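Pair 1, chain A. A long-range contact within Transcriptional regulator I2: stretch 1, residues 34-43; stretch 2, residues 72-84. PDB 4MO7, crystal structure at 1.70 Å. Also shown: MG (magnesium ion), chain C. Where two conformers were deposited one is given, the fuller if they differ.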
# COMPACT_ATOMS: atom_id res chain seq x y z
N LEU A 34 -25.59 18.13 11.48
CA LEU A 34 -24.52 18.87 10.83
C LEU A 34 -23.39 17.92 10.44
O LEU A 34 -22.90 17.99 9.31
CB LEU A 34 -24.00 19.96 11.77
CG LEU A 34 -23.56 21.31 11.23
CD1 LEU A 34 -24.48 21.94 10.23
CD2 LEU A 34 -23.38 22.26 12.41
N LEU A 35 -22.96 17.07 11.37
CA LEU A 35 -21.85 16.15 11.11
C LEU A 35 -22.20 15.20 9.98
O LEU A 35 -21.41 15.00 9.07
CB LEU A 35 -21.52 15.28 12.32
CG LEU A 35 -20.63 15.90 13.38
CD1 LEU A 35 -20.09 14.81 14.29
CD2 LEU A 35 -19.53 16.65 12.65
N GLN A 36 -23.37 14.56 10.07
CA GLN A 36 -23.73 13.55 9.07
C GLN A 36 -23.92 14.18 7.73
O GLN A 36 -23.58 13.58 6.71
CB GLN A 36 -25.04 12.89 9.46
CG GLN A 36 -24.97 12.14 10.78
CD GLN A 36 -25.05 10.67 10.55
OE1 GLN A 36 -24.04 9.97 10.63
NE2 GLN A 36 -26.25 10.17 10.23
N THR A 37 -24.49 15.39 7.70
CA THR A 37 -24.67 16.05 6.39
C THR A 37 -23.34 16.58 5.83
O THR A 37 -23.10 16.47 4.64
CB THR A 37 -25.70 17.22 6.46
OG1 THR A 37 -26.93 16.70 6.97
CG2 THR A 37 -25.93 17.82 5.07
N ALA A 38 -22.49 17.14 6.70
CA ALA A 38 -21.14 17.57 6.27
C ALA A 38 -20.37 16.41 5.66
O ALA A 38 -19.64 16.56 4.68
CB ALA A 38 -20.37 18.11 7.50
N ALA A 39 -20.50 15.22 6.25
CA ALA A 39 -19.79 14.08 5.68
C ALA A 39 -20.10 13.89 4.21
O ALA A 39 -19.20 13.68 3.42
CB ALA A 39 -20.08 12.79 6.44
N HIS A 40 -21.37 14.03 3.83
CA HIS A 40 -21.69 13.92 2.40
C HIS A 40 -21.16 15.04 1.55
O HIS A 40 -20.61 14.76 0.46
CB HIS A 40 -23.20 13.84 2.23
CG HIS A 40 -23.74 12.55 2.68
ND1 HIS A 40 -23.70 11.41 1.89
CD2 HIS A 40 -24.28 12.19 3.86
CE1 HIS A 40 -24.20 10.40 2.57
NE2 HIS A 40 -24.56 10.85 3.76
N LEU A 41 -21.37 16.28 2.00
CA LEU A 41 -20.92 17.45 1.24
C LEU A 41 -19.41 17.36 1.04
O LEU A 41 -18.91 17.47 -0.08
CB LEU A 41 -21.29 18.75 1.93
CG LEU A 41 -22.66 19.36 1.55
CD1 LEU A 41 -23.74 18.32 1.80
CD2 LEU A 41 -22.91 20.58 2.40
N PHE A 42 -18.68 17.03 2.10
CA PHE A 42 -17.24 16.93 1.96
C PHE A 42 -16.85 15.85 0.97
O PHE A 42 -15.92 16.03 0.20
CB PHE A 42 -16.59 16.65 3.32
CG PHE A 42 -16.66 17.77 4.30
CD1 PHE A 42 -17.00 19.08 3.90
CD2 PHE A 42 -16.43 17.53 5.65
CE1 PHE A 42 -17.06 20.09 4.80
CE2 PHE A 42 -16.48 18.56 6.60
CZ PHE A 42 -16.81 19.85 6.17
N ARG A 43 -17.54 14.71 1.02
CA ARG A 43 -17.24 13.58 0.14
C ARG A 43 -17.59 13.97 -1.28
O ARG A 43 -16.81 13.72 -2.21
CB ARG A 43 -18.08 12.36 0.55
CG ARG A 43 -18.01 11.21 -0.47
CD ARG A 43 -16.56 10.78 -0.72
NE ARG A 43 -16.46 9.70 -1.72
CZ ARG A 43 -15.43 9.54 -2.56
NH1 ARG A 43 -14.40 10.38 -2.54
NH2 ARG A 43 -15.44 8.53 -3.42
N SER A 72 -14.81 25.71 14.37
CA SER A 72 -14.26 26.00 13.05
C SER A 72 -14.71 24.97 12.04
O SER A 72 -15.24 23.91 12.41
CB SER A 72 -12.73 25.99 13.14
OG SER A 72 -12.27 24.67 13.44
N LYS A 73 -14.55 25.28 10.77
CA LYS A 73 -14.82 24.32 9.71
C LYS A 73 -13.84 23.14 9.85
O LYS A 73 -14.23 21.98 9.68
CB LYS A 73 -14.68 25.00 8.34
CG LYS A 73 -15.15 24.16 7.14
CD LYS A 73 -14.94 24.95 5.81
CE LYS A 73 -14.87 24.00 4.67
NZ LYS A 73 -14.29 24.54 3.36
N ASP A 74 -12.58 23.43 10.15
CA ASP A 74 -11.56 22.40 10.44
C ASP A 74 -12.05 21.45 11.50
O ASP A 74 -11.81 20.25 11.46
CB ASP A 74 -10.30 23.04 11.01
CG ASP A 74 -9.23 22.03 11.30
OD1 ASP A 74 -8.71 21.51 10.30
OD2 ASP A 74 -8.87 21.81 12.49
N GLU A 75 -12.72 22.00 12.52
CA GLU A 75 -13.24 21.11 13.56
C GLU A 75 -14.41 20.22 13.09
O GLU A 75 -14.55 19.11 13.61
CB GLU A 75 -13.64 21.87 14.83
CG GLU A 75 -13.94 20.97 16.01
CD GLU A 75 -14.15 21.74 17.29
OE1 GLU A 75 -13.33 21.59 18.21
OE2 GLU A 75 -15.14 22.49 17.37
N ILE A 76 -15.24 20.68 12.16
CA ILE A 76 -16.27 19.82 11.57
C ILE A 76 -15.59 18.63 10.88
O ILE A 76 -16.06 17.49 11.02
CB ILE A 76 -17.12 20.55 10.53
CG1 ILE A 76 -17.82 21.73 11.21
CG2 ILE A 76 -18.22 19.64 9.99
CD1 ILE A 76 -18.59 22.61 10.25
N LEU A 77 -14.48 18.89 10.18
CA LEU A 77 -13.77 17.81 9.45
C LEU A 77 -13.19 16.83 10.42
O LEU A 77 -13.35 15.61 10.24
CB LEU A 77 -12.66 18.38 8.56
CG LEU A 77 -11.83 17.40 7.70
CD1 LEU A 77 -12.69 16.65 6.73
CD2 LEU A 77 -10.67 18.18 7.00
N ARG A 78 -12.56 17.33 11.48
CA ARG A 78 -12.07 16.47 12.57
C ARG A 78 -13.18 15.57 13.10
O ARG A 78 -12.97 14.37 13.30
CB ARG A 78 -11.57 17.33 13.73
CG ARG A 78 -11.13 16.49 14.95
CD ARG A 78 -10.96 17.43 16.14
NE ARG A 78 -11.23 16.71 17.37
CZ ARG A 78 -11.29 17.29 18.56
NH1 ARG A 78 -11.11 18.60 18.66
NH2 ARG A 78 -11.54 16.56 19.65
N ALA A 79 -14.36 16.14 13.34
CA ALA A 79 -15.45 15.35 13.96
C ALA A 79 -15.99 14.33 12.99
O ALA A 79 -16.35 13.23 13.42
CB ALA A 79 -16.58 16.27 14.45
N VAL A 80 -16.06 14.65 11.71
CA VAL A 80 -16.50 13.64 10.70
C VAL A 80 -15.54 12.47 10.77
O VAL A 80 -15.94 11.29 10.80
CB VAL A 80 -16.50 14.24 9.30
CG1 VAL A 80 -16.62 13.21 8.19
CG2 VAL A 80 -17.64 15.28 9.21
N MET A 81 -14.25 12.76 10.82
CA MET A 81 -13.28 11.67 10.83
C MET A 81 -13.32 10.91 12.16
O MET A 81 -13.21 9.68 12.19
CB MET A 81 -11.89 12.21 10.55
CG MET A 81 -11.78 12.85 9.16
SD MET A 81 -10.01 13.10 8.87
CE MET A 81 -10.01 14.04 7.36
N GLU A 82 -13.48 11.63 13.26
CA GLU A 82 -13.57 10.95 14.56
C GLU A 82 -14.78 10.03 14.60
O GLU A 82 -14.71 8.88 15.09
CB GLU A 82 -13.64 11.97 15.69
CG GLU A 82 -12.31 12.66 16.01
CD GLU A 82 -12.49 13.63 17.18
OE1 GLU A 82 -11.49 14.02 17.81
OE2 GLU A 82 -13.64 14.02 17.47
N GLU A 83 -15.92 10.53 14.13
CA GLU A 83 -17.14 9.69 14.11
C GLU A 83 -16.94 8.41 13.36
O GLU A 83 -17.41 7.35 13.79
CB GLU A 83 -18.30 10.40 13.41
CG GLU A 83 -19.03 11.41 14.22
CD GLU A 83 -19.53 10.83 15.51
OE1 GLU A 83 -20.46 9.98 15.47
OE2 GLU A 83 -18.98 11.20 16.57
N THR A 84 -16.28 8.48 12.20
CA THR A 84 -16.06 7.27 11.40
C THR A 84 -15.21 6.26 12.12
O THR A 84 -15.48 5.05 12.05
CB THR A 84 -15.34 7.58 10.06
OG1 THR A 84 -16.02 8.65 9.42
CG2 THR A 84 -15.35 6.34 9.14
MG MG C . -25.73 9.79 5.36

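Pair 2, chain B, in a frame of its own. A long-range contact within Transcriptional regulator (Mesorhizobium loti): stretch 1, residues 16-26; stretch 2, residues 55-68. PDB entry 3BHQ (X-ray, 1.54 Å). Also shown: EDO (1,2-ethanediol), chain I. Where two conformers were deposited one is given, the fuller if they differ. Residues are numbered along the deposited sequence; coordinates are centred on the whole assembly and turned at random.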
# COMPACT_ATOMS: atom_id res chain seq x y z
N GLU B 16 15.42 14.56 -20.92
CA GLU B 16 15.60 15.76 -20.08
C GLU B 16 14.28 16.38 -19.66
O GLU B 16 14.11 16.81 -18.51
CB GLU B 16 16.49 16.79 -20.78
CG GLU B 16 17.95 16.34 -20.90
CD GLU B 16 18.83 17.18 -21.80
OE1 GLU B 16 18.34 18.08 -22.51
OE2 GLU B 16 20.04 16.89 -21.82
N ILE B 17 13.32 16.42 -20.60
CA ILE B 17 12.00 16.94 -20.31
C ILE B 17 11.29 16.06 -19.25
O ILE B 17 10.69 16.59 -18.32
CB ILE B 17 11.14 17.07 -21.60
CG1 ILE B 17 11.75 18.12 -22.52
CG2 ILE B 17 9.69 17.42 -21.27
CD1 ILE B 17 11.21 18.06 -23.97
N ILE B 18 11.32 14.74 -19.43
CA ILE B 18 10.69 13.82 -18.47
C ILE B 18 11.36 13.93 -17.08
O ILE B 18 10.68 13.96 -16.05
CB ILE B 18 10.68 12.37 -18.99
CG1 ILE B 18 9.73 12.26 -20.19
CG2 ILE B 18 10.22 11.40 -17.89
CD1 ILE B 18 9.94 11.02 -21.04
N GLN B 19 12.67 14.06 -17.07
CA GLN B 19 13.41 14.24 -15.80
C GLN B 19 12.94 15.52 -15.07
O GLN B 19 12.67 15.53 -13.86
CB GLN B 19 14.91 14.25 -16.11
CG GLN B 19 15.85 14.32 -14.93
CD GLN B 19 17.33 14.42 -15.35
OE1 GLN B 19 17.71 14.13 -16.50
NE2 GLN B 19 18.16 14.84 -14.41
N ALA B 20 12.87 16.64 -15.83
CA ALA B 20 12.38 17.89 -15.29
C ALA B 20 10.95 17.82 -14.82
O ALA B 20 10.59 18.33 -13.76
CB ALA B 20 12.54 19.02 -16.35
N ALA B 21 10.10 17.15 -15.60
CA ALA B 21 8.69 17.01 -15.25
C ALA B 21 8.52 16.19 -13.98
O ALA B 21 7.69 16.51 -13.17
CB ALA B 21 7.90 16.38 -16.42
N THR B 22 9.32 15.15 -13.87
CA THR B 22 9.27 14.26 -12.67
C THR B 22 9.58 15.03 -11.40
O THR B 22 8.81 15.00 -10.43
CB THR B 22 10.25 13.09 -12.79
OG1 THR B 22 10.01 12.31 -13.98
CG2 THR B 22 10.12 12.15 -11.56
N ALA B 23 10.65 15.82 -11.46
CA ALA B 23 11.02 16.66 -10.30
C ALA B 23 9.96 17.72 -10.00
O ALA B 23 9.62 17.99 -8.84
CB ALA B 23 12.39 17.32 -10.55
N ALA B 24 9.43 18.36 -11.05
CA ALA B 24 8.41 19.42 -10.91
C ALA B 24 7.12 18.91 -10.29
O ALA B 24 6.59 19.51 -9.36
CB ALA B 24 8.13 20.11 -12.29
N PHE B 25 6.61 17.79 -10.83
CA PHE B 25 5.42 17.17 -10.25
C PHE B 25 5.62 16.76 -8.79
O PHE B 25 4.75 17.03 -7.98
CB PHE B 25 4.93 15.96 -11.07
CG PHE B 25 4.38 16.30 -12.43
CD1 PHE B 25 3.43 17.32 -12.58
CD2 PHE B 25 4.73 15.55 -13.56
CE1 PHE B 25 2.90 17.63 -13.83
CE2 PHE B 25 4.18 15.85 -14.83
CZ PHE B 25 3.26 16.88 -14.95
N ILE B 26 6.76 16.17 -8.47
CA ILE B 26 7.06 15.78 -7.06
C ILE B 26 7.12 17.01 -6.16
O ILE B 26 6.52 17.03 -5.08
CB ILE B 26 8.33 14.92 -6.97
CG1 ILE B 26 8.03 13.54 -7.55
CG2 ILE B 26 8.85 14.85 -5.49
CD1 ILE B 26 9.22 12.61 -7.75
N ASP B 55 0.18 17.74 -23.61
CA ASP B 55 -0.37 18.42 -22.45
C ASP B 55 0.21 17.88 -21.17
O ASP B 55 0.93 16.89 -21.18
CB ASP B 55 -1.92 18.44 -22.50
CG ASP B 55 -2.56 17.07 -22.47
OD1 ASP B 55 -1.97 16.08 -21.96
OD2 ASP B 55 -3.72 17.01 -22.95
N LYS B 56 -0.11 18.56 -20.06
CA LYS B 56 0.45 18.23 -18.78
C LYS B 56 0.01 16.83 -18.32
O LYS B 56 0.81 16.09 -17.71
CB LYS B 56 0.07 19.32 -17.78
CG LYS B 56 0.89 19.34 -16.53
CD LYS B 56 0.66 20.60 -15.68
CE LYS B 56 -0.75 20.68 -15.12
NZ LYS B 56 -0.94 21.90 -14.28
N GLU B 57 -1.22 16.44 -18.66
CA GLU B 57 -1.73 15.11 -18.29
C GLU B 57 -0.94 13.99 -19.00
O GLU B 57 -0.59 12.98 -18.38
CB GLU B 57 -3.23 14.99 -18.63
CG GLU B 57 -3.87 13.64 -18.37
CD GLU B 57 -5.39 13.66 -18.46
OE1 GLU B 57 -5.95 14.54 -19.19
OE2 GLU B 57 -6.01 12.79 -17.85
N THR B 58 -0.74 14.15 -20.29
CA THR B 58 0.05 13.23 -21.11
C THR B 58 1.48 13.11 -20.60
O THR B 58 2.01 12.00 -20.46
CB THR B 58 -0.03 13.63 -22.60
OG1 THR B 58 -1.40 13.68 -23.02
CG2 THR B 58 0.76 12.64 -23.48
N LEU B 59 2.09 14.26 -20.29
CA LEU B 59 3.44 14.27 -19.78
C LEU B 59 3.55 13.53 -18.43
O LEU B 59 4.50 12.79 -18.21
CB LEU B 59 3.93 15.72 -19.66
CG LEU B 59 5.35 15.96 -19.14
CD1 LEU B 59 6.43 15.08 -19.77
CD2 LEU B 59 5.77 17.45 -19.29
N PHE B 60 2.55 13.70 -17.56
CA PHE B 60 2.53 12.98 -16.26
C PHE B 60 2.50 11.45 -16.51
O PHE B 60 3.17 10.68 -15.83
CB PHE B 60 1.32 13.43 -15.43
CG PHE B 60 1.42 13.23 -13.92
CD1 PHE B 60 2.44 12.51 -13.29
CD2 PHE B 60 0.40 13.75 -13.11
CE1 PHE B 60 2.47 12.38 -11.89
CE2 PHE B 60 0.42 13.60 -11.71
CZ PHE B 60 1.45 12.94 -11.13
N GLY B 61 1.74 11.03 -17.53
CA GLY B 61 1.71 9.62 -17.88
C GLY B 61 3.07 9.09 -18.31
O GLY B 61 3.48 8.00 -17.91
N GLU B 62 3.80 9.87 -19.11
CA GLU B 62 5.18 9.51 -19.49
C GLU B 62 6.16 9.47 -18.29
O GLU B 62 7.09 8.67 -18.30
CB GLU B 62 5.69 10.43 -20.60
CG GLU B 62 4.98 10.17 -21.89
CD GLU B 62 5.40 8.84 -22.53
OE1 GLU B 62 6.61 8.52 -22.62
OE2 GLU B 62 4.52 8.14 -22.98
N VAL B 63 5.98 10.38 -17.33
CA VAL B 63 6.78 10.38 -16.08
C VAL B 63 6.57 9.04 -15.37
O VAL B 63 7.54 8.38 -14.95
CB VAL B 63 6.39 11.56 -15.18
CG1 VAL B 63 6.85 11.35 -13.71
CG2 VAL B 63 6.96 12.85 -15.77
N VAL B 64 5.31 8.64 -15.25
CA VAL B 64 4.98 7.35 -14.55
C VAL B 64 5.64 6.18 -15.28
O VAL B 64 6.32 5.34 -14.67
CB VAL B 64 3.47 7.13 -14.35
CG1 VAL B 64 3.17 5.70 -13.84
CG2 VAL B 64 2.87 8.23 -13.44
N LEU B 65 5.48 6.14 -16.60
CA LEU B 65 6.10 5.05 -17.36
C LEU B 65 7.62 5.04 -17.29
O LEU B 65 8.21 3.96 -17.21
CB LEU B 65 5.64 5.06 -18.82
CG LEU B 65 4.17 4.81 -19.06
CD1 LEU B 65 3.85 5.07 -20.55
CD2 LEU B 65 3.78 3.39 -18.67
N SER B 66 8.27 6.21 -17.32
CA SER B 66 9.73 6.29 -17.23
C SER B 66 10.23 5.77 -15.88
O SER B 66 11.18 5.01 -15.83
CB SER B 66 10.22 7.74 -17.42
OG SER B 66 11.64 7.82 -17.37
N THR B 67 9.55 6.17 -14.81
CA THR B 67 9.92 5.72 -13.47
C THR B 67 9.71 4.19 -13.35
O THR B 67 10.60 3.49 -12.84
CB THR B 67 9.17 6.51 -12.40
OG1 THR B 67 9.65 7.85 -12.41
CG2 THR B 67 9.45 5.89 -11.02
N ALA B 68 8.62 3.68 -13.90
CA ALA B 68 8.34 2.24 -13.88
C ALA B 68 9.44 1.48 -14.60
O ALA B 68 9.91 0.46 -14.12
CB ALA B 68 6.99 1.93 -14.51
C1 EDO I . 11.46 8.50 -9.17
O1 EDO I . 11.52 8.57 -10.60
C2 EDO I . 11.29 9.92 -8.69
O2 EDO I . 12.48 10.63 -9.01
O HOH W 1 10.23 9.68 -14.41

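In both pairs two helices cross almost at right angles. The angle between their N-to-C directions is 97° in pair 1 and 99° in pair 2, and the axes approach to 9.4 and 9.3 Å. Superposition on 14 central residues gives an RMSD of 0.3 Å. The nearest CA pair falls at matched positions: Leu A35 CA to Val A80 CA is 5.9 Å, and Ile B18 CA to Val B63 CA is 5.7 Å. No direct hydrogen bond joins the two helices in either pair, so the contact rests largely on apolar packing.

The matched valines coincide most closely: their side-chain centres lie 0.2 Å apart, and both have chi1 near t. Val A80 sits among Leu A35, Ala A38, Ala A39 and Phe A42. Val B63 sits among Ile B18, Ala B21, Thr B22 and Phe B25. A small residue, Ala A38 or Ala B21, points toward the other helix in each case. Ala A38 CB lies 3.6 Å from Ile A76 CG2, and Ala B21 CB lies 3.7 Å from Leu B59 CD2.

The reciprocal knob is Leu A35 in pair 1 and Ile B18 in pair 2. Leu A35 sits among Ile A76, Ala A79, Val A80 and Glu A83. Leu A35 CD2 reaches Ala A79 CB at 3.5 Å, and Leu A35 CD1 meets Glu A83 CG at 3.6 Å. Ile B18 fits among Leu B59, Glu B62, Val B63 and Ser B66. Ile B18 CG2 lies 3.7 Å from Ser B66 CB. In the superposition Ala A79 matches Glu B62, and Glu A83 matches the shorter Ser B66.

Phe A42 and Phe B25 also match, both with chi1 m, but one neighbour changes the packing. Phe A42 CD2 packs 4.0 Å from Leu A77 CD1. The counterpart of that leucine is Phe B60, which forms a face-to-face stack with Phe B25. The ring centroids are 4.4 Å apart and the planes are inclined by 23°. Lys A73 and Lys B56 both bring aliphatic carbons to the phenylalanine: Phe A42 CE1 is 4.5 Å from Lys A73 CE, whereas Phe B25 CZ is 3.8 Å from Lys B56 CG. The buried surface is 451 Å² in pair 1 and 518 Å² in pair 2.

Ala A39 meets the valine through carbon alone, with Ala A39 CB 3.9 Å from Val A80 CG1. The matching Thr B22 brings Thr B22 OG1 to 3.3 Å from Val B63 CG1. Thr B22 OG1 donates to Ile B18 O at 2.7 Å and accepts from a water at 2.7 Å. The same water donates to Val B63 O at 3.0 Å, bridging the helices.

The second helix is capped at matched positions by different chemistry. Ser A72 OG accepts from Glu A75 N at 2.9 Å. Asp B55 OD1 accepts from Thr B58 N at 2.8 Å and also from Thr B58 OG1 at 2.7 Å.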